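PDB 3L22: SusD superfamily protein from Bacteroides fragilis, which belongs to the SusD family and probably binds glycans at the outer membrane as part of a nutrient-uptake system. Local coordinates for residues S60-L63 and V64-F67. Residues are numbered along the deposited sequence; the frame is centred on the assembly and turned at random. Where two conformers were deposited one is given.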
loop_
_atom_site.group_PDB
_atom_site.type_symbol
_atom_site.label_atom_id
_atom_site.label_comp_id
_atom_site.label_asym_id
_atom_site.label_seq_id
_atom_site.Cartn_x
_atom_site.Cartn_y
_atom_site.Cartn_z
ATOM N N SER A 60 0.845 5.101 21.841
ATOM C CA SER A 60 1.286 6.497 22.038
ATOM C C SER A 60 0.304 7.322 22.834
ATOM O O SER A 60 0.718 8.318 23.441
ATOM C CB SER A 60 1.495 7.204 20.696
ATOM O OG SER A 60 0.286 7.332 19.942
ATOM N N ASN A 61 -0.978 6.931 22.817
ATOM C CA ASN A 61 -2.052 7.735 23.428
ATOM C C ASN A 61 -2.078 9.152 22.882
ATOM O O ASN A 61 -2.477 10.067 23.564
ATOM C CB ASN A 61 -1.919 7.775 24.962
ATOM C CG ASN A 61 -3.215 8.206 25.663
ATOM O OD1 ASN A 61 -4.302 7.850 25.232
ATOM N ND2 ASN A 61 -3.094 8.991 26.728
ATOM N N ASN A 62 -1.627 9.353 21.649
ATOM C CA ASN A 62 -1.478 10.693 21.110
ATOM C C ASN A 62 -2.085 10.751 19.711
ATOM O O ASN A 62 -1.637 10.051 18.820
ATOM C CB ASN A 62 0.015 11.014 21.073
ATOM C CG ASN A 62 0.319 12.408 20.545
ATOM O OD1 ASN A 62 -0.584 13.201 20.278
ATOM N ND2 ASN A 62 1.614 12.699 20.361
ATOM N N LEU A 63 -3.081 11.609 19.532
ATOM C CA LEU A 63 -3.761 11.785 18.250
ATOM C C LEU A 63 -2.815 12.278 17.148
ATOM O O LEU A 63 -3.007 11.931 15.971
ATOM C CB LEU A 63 -4.961 12.735 18.401
ATOM C CG LEU A 63 -6.052 12.348 19.412
ATOM C CD1 LEU A 63 -7.310 13.299 19.274
ATOM C CD2 LEU A 63 -6.463 10.885 19.311
ATOM N N VAL A 64 -1.765 13.018 17.529
ATOM C CA VAL A 64 -0.742 13.464 16.567
ATOM C C VAL A 64 0.004 12.280 15.953
ATOM O O VAL A 64 0.422 12.351 14.803
ATOM C CB VAL A 64 0.267 14.505 17.203
ATOM C CG1 VAL A 64 1.340 14.945 16.189
ATOM C CG2 VAL A 64 -0.487 15.761 17.791
ATOM N N THR A 65 0.137 11.165 16.681
ATOM C CA THR A 65 0.833 9.996 16.134
ATOM C C THR A 65 -0.107 8.787 15.918
ATOM O O THR A 65 0.209 7.672 16.282
ATOM C CB THR A 65 2.074 9.654 16.968
ATOM O OG1 THR A 65 1.686 9.426 18.317
ATOM C CG2 THR A 65 3.101 10.801 16.906
ATOM N N LEU A 66 -1.248 9.040 15.281
ATOM C CA LEU A 66 -2.127 8.005 14.665
ATOM C C LEU A 66 -2.934 7.147 15.679
ATOM O O LEU A 66 -3.518 6.125 15.320
ATOM C CB LEU A 66 -1.344 7.125 13.655
ATOM C CG LEU A 66 -0.739 7.838 12.423
ATOM C CD1 LEU A 66 0.043 6.881 11.504
ATOM C CD2 LEU A 66 -1.855 8.566 11.583
ATOM N N PHE A 67 -3.005 7.581 16.935
ATOM C CA PHE A 67 -3.732 6.811 17.921
ATOM C C PHE A 67 -5.186 6.580 17.550
ATOM O O PHE A 67 -5.694 5.487 17.763
ATOM C CB PHE A 67 -3.657 7.503 19.281
ATOM C CG PHE A 67 -4.011 6.644 20.434
ATOM C CD1 PHE A 67 -3.305 5.474 20.694
ATOM C CD2 PHE A 67 -5.005 7.045 21.324
ATOM C CE1 PHE A 67 -3.608 4.686 21.824
ATOM C CE2 PHE A 67 -5.315 6.275 22.455
ATOM C CZ PHE A 67 -4.617 5.087 22.699
HETATM O O HOH W 1 3.429 10.294 20.386
HETATM O O HOH W 2 -2.332 11.781 13.410
#
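Phe67 turns its ring back under Asn61, whose CA lies 3.5 Å from the ring centroid and only 2° off the ring normal, a CH-pi contact squarely over the face. With CG anti to the backbone N (chi1 -163°), the Phe67 ring is laid against the backbone of Asn61 and the N of Asn62, and a flat aromatic suits a surface made of peptide atoms. The Asn61 side chain was modelled in two conformers; in one of them its amide stands almost upright on that ring, with OD1 near CE2 of Phe67, a placement that remains tentative. Asn61 itself has positive phi and psi, a left-handed conformation that asparagine tolerates well.

Asn62 organises the turn that follows. Its OD1 accepts from Val64 N at 3.0 Å, the donor standing well above the amide's carbonyl plane, while its backbone O takes Thr65 N at 3.0 Å and, weakly, Phe67 N. On the other branch, ND2 donates to a water that also meets Thr65 OG1. Chi1 of 57° tucks Thr65 OG1 between the backbone N and the carbonyl carbon of its own residue, 3.0 Å from Ser60 OG. Ser60 OG in turn accepts from Asn62 N, closing an ST turn, and is hydrogen-bonded to Asn58, so a small hydroxyl serves several partners here.

This compact reversal links strand 56-58 to helix 67-70, with Leu66 at the N-cap position. The CB of buried Leu66 leaves the backbone on the side away from 60-63, and the side chain packs on Leu47 and Val48 of helix 44-52, whereas Thr65 touches Tyr270 of helix 267-271 and Ile276, just before strand 277-279, the antiparallel partner of strand 56-58.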